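Local coordinates for rieske iron-sulfur protein soxF (Sulfolobus acidocaldarius, PDB 1JM1) that carries a Rieske-type [2Fe-2S] cluster and probably passes electrons along the archaeal respiratory chain, at residues 121-133 / 138-150. Numbering follows the deposited sequence.
With MG (magnesium ion), chain B; FES (Fe2/s2 (inorganic) cluster), chain C.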
ATOM      1  N   ASP A 121      11.811   3.177   0.258  1.00 11.71           N
ATOM      2  CA  ASP A 121      11.957   2.318  -0.891  1.00 11.93           C
ATOM      3  C   ASP A 121      11.724   0.877  -0.523  1.00 11.14           C
ATOM      4  O   ASP A 121      12.349   0.350   0.431  1.00 13.15           O
ATOM      5  CB  ASP A 121      13.362   2.484  -1.509  1.00 12.34           C
ATOM      6  CG  ASP A 121      13.576   3.829  -2.150  1.00 14.30           C
ATOM      7  OD1 ASP A 121      12.638   4.327  -2.825  1.00 15.64           O
ATOM      8  OD2 ASP A 121      14.665   4.371  -1.992  1.00 17.47           O
ATOM      9  N   LEU A 122      10.816   0.202  -1.193  1.00 10.85           N
ATOM     10  CA  LEU A 122      10.422  -1.160  -0.888  1.00 10.84           C
ATOM     11  C   LEU A 122      11.035  -2.112  -1.935  1.00 10.86           C
ATOM     12  O   LEU A 122      10.694  -2.014  -3.137  1.00 11.21           O
ATOM     13  CB  LEU A 122       8.920  -1.265  -0.853  1.00 11.02           C
ATOM     14  CG  LEU A 122       8.326  -2.631  -0.522  1.00 10.75           C
ATOM     15  CD1 LEU A 122       8.913  -3.240   0.760  1.00 12.65           C
ATOM     16  CD2 LEU A 122       6.800  -2.500  -0.396  1.00 12.41           C
ATOM     17  N   HIS A 123      11.951  -2.963  -1.499  1.00 11.49           N
ATOM     18  CA  HIS A 123      12.783  -3.804  -2.354  1.00 11.70           C
ATOM     19  C   HIS A 123      12.316  -5.266  -2.249  1.00 11.38           C
ATOM     20  O   HIS A 123      12.348  -5.859  -1.152  1.00 12.31           O
ATOM     21  CB  HIS A 123      14.245  -3.604  -1.889  1.00 12.68           C
ATOM     22  CG  HIS A 123      15.283  -4.362  -2.619  1.00 13.21           C
ATOM     23  ND1 HIS A 123      16.583  -3.873  -2.616  1.00 15.91           N
ATOM     24  CD2 HIS A 123      15.314  -5.506  -3.327  1.00 14.39           C
ATOM     25  CE1 HIS A 123      17.303  -4.745  -3.287  1.00 17.04           C
ATOM     26  NE2 HIS A 123      16.601  -5.770  -3.754  1.00 16.08           N
ATOM     27  N   CYS A 124      11.918  -5.831  -3.369  1.00 11.35           N
ATOM     28  CA  CYS A 124      11.413  -7.191  -3.427  1.00 11.46           C
ATOM     29  C   CYS A 124      12.556  -8.181  -3.435  1.00 11.91           C
ATOM     30  O   CYS A 124      13.502  -8.064  -4.233  1.00 12.68           O
ATOM     31  CB  CYS A 124      10.607  -7.383  -4.727  1.00 11.47           C
ATOM     32  SG  CYS A 124       9.851  -9.058  -4.768  1.00 11.77           S
ATOM     33  N   PRO A 125      12.516  -9.230  -2.589  1.00 12.09           N
ATOM     34  CA  PRO A 125      13.617 -10.209  -2.559  1.00 12.96           C
ATOM     35  C   PRO A 125      13.657 -11.093  -3.782  1.00 13.25           C
ATOM     36  O   PRO A 125      14.721 -11.716  -4.014  1.00 15.74           O
ATOM     37  CB  PRO A 125      13.281 -11.039  -1.309  1.00 13.90           C
ATOM     38  CG  PRO A 125      11.778 -10.948  -1.195  1.00 13.61           C
ATOM     39  CD  PRO A 125      11.462  -9.508  -1.613  1.00 12.62           C
ATOM     40  N   CYS A 126      12.594 -11.271  -4.531  1.00 12.52           N
ATOM     41  CA  CYS A 126      12.617 -12.300  -5.560  1.00 13.15           C
ATOM     42  C   CYS A 126      13.498 -11.925  -6.736  1.00 12.59           C
ATOM     43  O   CYS A 126      14.360 -12.704  -7.124  1.00 14.97           O
ATOM     44  CB  CYS A 126      11.182 -12.657  -5.974  0.77 11.82           C
ATOM     45  SG  CYS A 126      10.339 -13.459  -4.567  0.77 11.57           S
ATOM     46  N   HIS A 127      13.318 -10.715  -7.297  1.00 12.55           N
ATOM     47  CA  HIS A 127      14.120 -10.279  -8.455  1.00 13.23           C
ATOM     48  C   HIS A 127      14.586  -8.833  -8.301  1.00 13.42           C
ATOM     49  O   HIS A 127      15.110  -8.270  -9.256  1.00 14.90           O
ATOM     50  CB  HIS A 127      13.480 -10.518  -9.836  1.00 13.17           C
ATOM     51  CG  HIS A 127      12.770 -11.835  -9.921  1.00 12.61           C
ATOM     52  ND1 HIS A 127      11.434 -11.933  -9.538  1.00 12.39           N
ATOM     53  CD2 HIS A 127      13.218 -13.048 -10.240  1.00 13.64           C
ATOM     54  CE1 HIS A 127      11.133 -13.211  -9.660  1.00 12.39           C
ATOM     55  NE2 HIS A 127      12.168 -13.911 -10.078  1.00 13.08           N
ATOM     56  N   GLY A 128      14.479  -8.217  -7.126  1.00 12.75           N
ATOM     57  CA  GLY A 128      15.099  -6.934  -6.879  1.00 13.43           C
ATOM     58  C   GLY A 128      14.345  -5.725  -7.404  1.00 12.96           C
ATOM     59  O   GLY A 128      14.932  -4.618  -7.496  1.00 13.64           O
ATOM     60  N   SER A 129      13.048  -5.821  -7.687  1.00 11.84           N
ATOM     61  CA  SER A 129      12.262  -4.626  -7.954  1.00 11.58           C
ATOM     62  C   SER A 129      12.266  -3.721  -6.747  1.00 11.34           C
ATOM     63  O   SER A 129      12.096  -4.180  -5.618  1.00 12.17           O
ATOM     64  CB  SER A 129      10.827  -4.979  -8.333  1.00 11.72           C
ATOM     65  OG  SER A 129      10.767  -5.705  -9.509  1.00 12.42           O
ATOM     66  N   ILE A 130      12.443  -2.416  -6.988  1.00 11.42           N
ATOM     67  CA  ILE A 130      12.400  -1.410  -5.923  1.00 11.51           C
ATOM     68  C   ILE A 130      11.339  -0.386  -6.278  1.00 10.68           C
ATOM     69  O   ILE A 130      11.416   0.245  -7.332  1.00 11.60           O
ATOM     70  CB  ILE A 130      13.751  -0.750  -5.659  1.00 11.99           C
ATOM     71  CG1 ILE A 130      14.843  -1.827  -5.358  1.00 13.33           C
ATOM     72  CG2 ILE A 130      13.643   0.258  -4.528  1.00 12.96           C
ATOM     73  CD1 ILE A 130      16.225  -1.249  -5.090  1.00 15.59           C
ATOM     74  N   TYR A 131      10.405  -0.207  -5.359  1.00 10.58           N
ATOM     75  CA  TYR A 131       9.296   0.748  -5.487  1.00 10.34           C
ATOM     76  C   TYR A 131       9.529   1.925  -4.573  1.00 10.44           C
ATOM     77  O   TYR A 131       9.745   1.762  -3.371  1.00 11.06           O
ATOM     78  CB  TYR A 131       8.000   0.071  -5.122  1.00 10.38           C
ATOM     79  CG  TYR A 131       7.677  -1.184  -5.922  1.00 10.38           C
ATOM     80  CD1 TYR A 131       7.895  -2.451  -5.373  1.00 11.04           C
ATOM     81  CD2 TYR A 131       7.172  -1.093  -7.207  1.00 10.46           C
ATOM     82  CE1 TYR A 131       7.597  -3.574  -6.116  1.00 11.05           C
ATOM     83  CE2 TYR A 131       6.827  -2.224  -7.932  1.00 10.70           C
ATOM     84  CZ  TYR A 131       7.041  -3.466  -7.368  1.00 10.40           C
ATOM     85  OH  TYR A 131       6.654  -4.569  -8.091  1.00 11.23           O
ATOM     86  N   ALA A 132       9.481   3.148  -5.141  1.00 10.27           N
ATOM     87  CA  ALA A 132       9.710   4.366  -4.394  1.00 10.45           C
ATOM     88  C   ALA A 132       8.371   4.845  -3.858  1.00 10.39           C
ATOM     89  O   ALA A 132       7.596   5.519  -4.551  1.00 10.33           O
ATOM     90  CB  ALA A 132      10.370   5.390  -5.285  1.00 11.25           C
ATOM     91  N   LEU A 133       8.037   4.461  -2.613  1.00 10.57           N
ATOM     92  CA  LEU A 133       6.706   4.738  -2.066  1.00 10.69           C
ATOM     93  C   LEU A 133       6.405   6.227  -1.999  1.00 10.83           C
ATOM     94  O   LEU A 133       5.270   6.640  -2.264  1.00 11.39           O
ATOM     95  CB  LEU A 133       6.564   4.111  -0.684  1.00 11.04           C
ATOM     96  CG  LEU A 133       6.825   2.603  -0.605  1.00 11.27           C
ATOM     97  CD1 LEU A 133       6.474   2.114   0.808  1.00 12.31           C
ATOM     98  CD2 LEU A 133       6.036   1.814  -1.651  1.00 12.27           C
ATOM     99  N   VAL A 138       6.459   4.216  -7.880  1.00 10.34           N
ATOM    100  CA  VAL A 138       7.132   4.015  -9.158  1.00 10.63           C
ATOM    101  C   VAL A 138       8.373   3.133  -8.969  1.00 10.79           C
ATOM    102  O   VAL A 138       8.998   3.090  -7.928  1.00 10.87           O
ATOM    103  CB  VAL A 138       7.468   5.344  -9.817  1.00 11.15           C
ATOM    104  CG1 VAL A 138       6.209   6.133 -10.142  1.00 11.49           C
ATOM    105  CG2 VAL A 138       8.417   6.172  -9.018  1.00 11.60           C
ATOM    106  N   VAL A 139       8.697   2.436 -10.064  1.00 11.25           N
ATOM    107  CA  VAL A 139       9.829   1.500 -10.051  1.00 11.71           C
ATOM    108  C   VAL A 139      11.114   2.254 -10.285  1.00 12.29           C
ATOM    109  O   VAL A 139      11.248   2.934 -11.328  1.00 15.00           O
ATOM    110  CB  VAL A 139       9.609   0.396 -11.119  1.00 12.94           C
ATOM    111  CG1 VAL A 139      10.823  -0.572 -11.107  1.00 14.29           C
ATOM    112  CG2 VAL A 139       8.299  -0.316 -10.866  1.00 13.55           C
ATOM    113  N   VAL A 140      12.072   2.143  -9.392  1.00 11.91           N
ATOM    114  CA  VAL A 140      13.373   2.790  -9.490  1.00 12.91           C
ATOM    115  C   VAL A 140      14.491   1.805  -9.728  1.00 13.54           C
ATOM    116  O   VAL A 140      15.623   2.245  -9.958  1.00 15.80           O
ATOM    117  CB  VAL A 140      13.630   3.737  -8.305  1.00 13.42           C
ATOM    118  CG1 VAL A 140      12.640   4.938  -8.312  1.00 14.57           C
ATOM    119  CG2 VAL A 140      13.579   3.039  -6.969  1.00 14.59           C
ATOM    120  N   SER A 141      14.257   0.521  -9.652  1.00 13.26           N
ATOM    121  CA  SER A 141      15.250  -0.501  -9.974  1.00 14.13           C
ATOM    122  C   SER A 141      14.536  -1.787 -10.201  1.00 13.60           C
ATOM    123  O   SER A 141      13.443  -2.007  -9.693  1.00 13.26           O
ATOM    124  CB  SER A 141      16.224  -0.653  -8.748  1.00 15.47           C
ATOM    125  OG  SER A 141      17.349  -1.442  -9.139  1.00 17.80           O
ATOM    126  N   GLY A 142      15.171  -2.716 -10.968  1.00 14.86           N
ATOM    127  CA  GLY A 142      14.649  -4.051 -11.115  1.00 14.56           C
ATOM    128  C   GLY A 142      13.584  -4.142 -12.161  1.00 14.07           C
ATOM    129  O   GLY A 142      13.297  -3.194 -12.886  1.00 15.59           O
ATOM    130  N   PRO A 143      13.003  -5.329 -12.294  1.00 13.69           N
ATOM    131  CA  PRO A 143      12.222  -5.663 -13.482  1.00 14.13           C
ATOM    132  C   PRO A 143      10.741  -5.353 -13.452  1.00 13.47           C
ATOM    133  O   PRO A 143      10.060  -5.520 -14.484  1.00 15.08           O
ATOM    134  CB  PRO A 143      12.470  -7.202 -13.635  1.00 15.00           C
ATOM    135  CG  PRO A 143      12.606  -7.659 -12.221  1.00 14.41           C
ATOM    136  CD  PRO A 143      13.385  -6.556 -11.553  1.00 14.49           C
ATOM    137  N   ALA A 144      10.156  -4.906 -12.359  1.00 13.06           N
ATOM    138  CA  ALA A 144       8.729  -4.685 -12.294  1.00 12.39           C
ATOM    139  C   ALA A 144       8.326  -3.722 -13.389  1.00 12.72           C
ATOM    140  O   ALA A 144       8.981  -2.684 -13.594  1.00 13.77           O
ATOM    141  CB  ALA A 144       8.307  -4.120 -10.939  1.00 12.94           C
ATOM    142  N   PRO A 145       7.253  -4.013 -14.107  1.00 12.83           N
ATOM    143  CA  PRO A 145       6.938  -3.211 -15.302  1.00 14.17           C
ATOM    144  C   PRO A 145       6.028  -2.041 -15.063  1.00 13.06           C
ATOM    145  O   PRO A 145       5.738  -1.306 -16.021  1.00 14.80           O
ATOM    146  CB  PRO A 145       6.259  -4.266 -16.215  1.00 17.14           C
ATOM    147  CG  PRO A 145       5.514  -5.120 -15.223  1.00 16.28           C
ATOM    148  CD  PRO A 145       6.495  -5.289 -14.098  1.00 14.36           C
ATOM    149  N   ARG A 146       5.573  -1.816 -13.845  1.00 12.16           N
ATOM    150  CA  ARG A 146       4.632  -0.757 -13.536  1.00 11.79           C
ATOM    151  C   ARG A 146       4.695  -0.489 -12.042  1.00 10.91           C
ATOM    152  O   ARG A 146       5.218  -1.314 -11.276  1.00 11.20           O
ATOM    153  CB  ARG A 146       3.226  -1.139 -13.966  1.00 11.88           C
ATOM    154  CG  ARG A 146       2.666  -2.371 -13.262  1.00 11.84           C
ATOM    155  CD  ARG A 146       1.377  -2.803 -13.896  1.00 12.91           C
ATOM    156  NE  ARG A 146       0.731  -3.974 -13.257  1.00 12.89           N
ATOM    157  CZ  ARG A 146      -0.202  -3.928 -12.363  1.00 11.34           C
ATOM    158  NH1 ARG A 146      -0.618  -2.802 -11.824  1.00 11.52           N
ATOM    159  NH2 ARG A 146      -0.753  -5.085 -11.946  1.00 12.79           N
ATOM    160  N   PRO A 147       4.158   0.643 -11.602  1.00 10.65           N
ATOM    161  CA  PRO A 147       4.248   1.024 -10.179  1.00 10.34           C
ATOM    162  C   PRO A 147       3.447   0.091  -9.274  1.00  9.90           C
ATOM    163  O   PRO A 147       2.425  -0.511  -9.640  1.00 10.23           O
ATOM    164  CB  PRO A 147       3.684   2.438 -10.148  1.00 10.80           C
ATOM    165  CG  PRO A 147       3.920   2.970 -11.540  1.00 12.00           C
ATOM    166  CD  PRO A 147       3.634   1.771 -12.416  1.00 11.53           C
ATOM    167  N   LEU A 148       3.861   0.050  -8.010  1.00  9.75           N
ATOM    168  CA  LEU A 148       3.131  -0.681  -6.995  1.00  9.71           C
ATOM    169  C   LEU A 148       1.764  -0.041  -6.762  1.00  9.26           C
ATOM    170  O   LEU A 148       1.707   1.161  -6.485  1.00  9.92           O
ATOM    171  CB  LEU A 148       3.931  -0.694  -5.689  1.00  9.80           C
ATOM    172  CG  LEU A 148       3.354  -1.582  -4.590  1.00 10.07           C
ATOM    173  CD1 LEU A 148       3.406  -3.052  -4.993  1.00 10.57           C
ATOM    174  CD2 LEU A 148       4.164  -1.381  -3.305  1.00 10.81           C
ATOM    175  N   PRO A 149       0.659  -0.791  -6.855  1.00  9.24           N
ATOM    176  CA  PRO A 149      -0.639  -0.157  -6.640  1.00  9.41           C
ATOM    177  C   PRO A 149      -0.792   0.456  -5.256  1.00  9.43           C
ATOM    178  O   PRO A 149      -0.345  -0.103  -4.240  1.00  9.83           O
ATOM    179  CB  PRO A 149      -1.626  -1.305  -6.883  1.00  9.83           C
ATOM    180  CG  PRO A 149      -0.895  -2.173  -7.880  1.00 10.44           C
ATOM    181  CD  PRO A 149       0.555  -2.142  -7.387  1.00  9.84           C
ATOM    182  N   ILE A 150      -1.457   1.598  -5.244  1.00  9.63           N
ATOM    183  CA  ILE A 150      -1.839   2.342  -4.058  1.00  9.73           C
ATOM    184  C   ILE A 150      -3.271   1.991  -3.680  1.00  9.40           C
ATOM    185  O   ILE A 150      -4.153   1.930  -4.533  1.00 10.22           O
ATOM    186  CB  ILE A 150      -1.693   3.871  -4.288  1.00  9.98           C
ATOM    187  CG1 ILE A 150      -0.229   4.203  -4.522  1.00 12.00           C
ATOM    188  CG2 ILE A 150      -2.289   4.676  -3.149  1.00 11.15           C
ATOM    189  CD1 ILE A 150       0.004   5.622  -5.057  1.00 14.44           C
TER
HETATM  190 MG    MG B 601      15.383   6.111  -2.983  1.00 20.91          MG
HETATM  191 FE1  FES C 501       9.167  -9.020  -6.996  1.00 11.36          FE
HETATM  192 FE2  FES C 501      10.128 -10.354  -9.163  1.00 11.88          FE
HETATM  193  S1  FES C 501      10.994  -8.490  -8.230  1.00 12.32           S
HETATM  194  S2  FES C 501       8.373 -10.948  -7.873  1.00 11.77           S
HETATM  195  O   HOH W   1      13.920   6.064  -4.290  1.00 18.58           O
HETATM  196  O   HOH W   2      17.414  -3.844  -7.953  1.00 23.19           O
HETATM  197  O   HOH W   3      16.649   5.038  -4.344  1.00 30.00           O
HETATM  198  O   HOH W   4      16.132   7.787  -3.956  1.00 24.37           O
HETATM  199  O   HOH W   5      14.208   7.432  -1.836  1.00 19.75           O
HETATM  200  O   HOH W   6      16.886   6.189  -1.646  1.00 22.10           O
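Tyr-131 lies with one ring face under Leu-148, whose CB sits 3.9 Å from the centroid of the Tyr-131 ring in a CH-pi contact, 25° off the normal. Val-139 runs alongside the ring, its CG2 near CE2, and the carbonyl oxygen of Arg-146 meets the ring edge in plane. At the far end the CB of Ala-144 reaches the phenolic OH of Tyr-131 at 3.3 Å, while that hydroxyl is hydrogen-bonded to Val-95 N beside the cluster ligand Cys-94. A leucine in place of Tyr-131 would probably open a gap beside Ala-144 and leave Val-95 N without its hydroxyl partner. Deeper in, CD2 of Leu-148 meets Leu-122 and Leu-133; Phe-90 packs on Leu-148 and Leu-133, Phe-45 on Leu-122 and Leu-133.

The other side of the hairpin lies nearer solvent. Ile-130 and Ser-141 share that face, Ile-130 CD1 on Ser-141 CB, and a water joins Gly-128 O to Ser-141 OG. Exposed Val-140 is the extra residue of a beta bulge, crossing Ile-130 at about a right angle. Ile-130 thus bonds two successive residues: its O accepts from Val-140 N (2.9 Å, 168°), its N donates to Ser-141 O. Ala-132 N bonds Val-138 O.

With chi1 at -63°, anti to the carbonyl carbon, Ser-129 turns its OG between Ala-144 N, a weak donor to it, and cluster sulfide S1, 3.1 Å from OG. Pro-143 packs on His-127 CB. His-127 ND1 and His-96 bind iron FE2, Cys-124 SG and Cys-94 iron FE1. Strand 130-132 leads from the second cluster-binding loop, Cys-Pro-Cys-His-Gly-Ser, into an edge hairpin, with the Pro loop 143-145 beside the cluster, as in the Rieske fold.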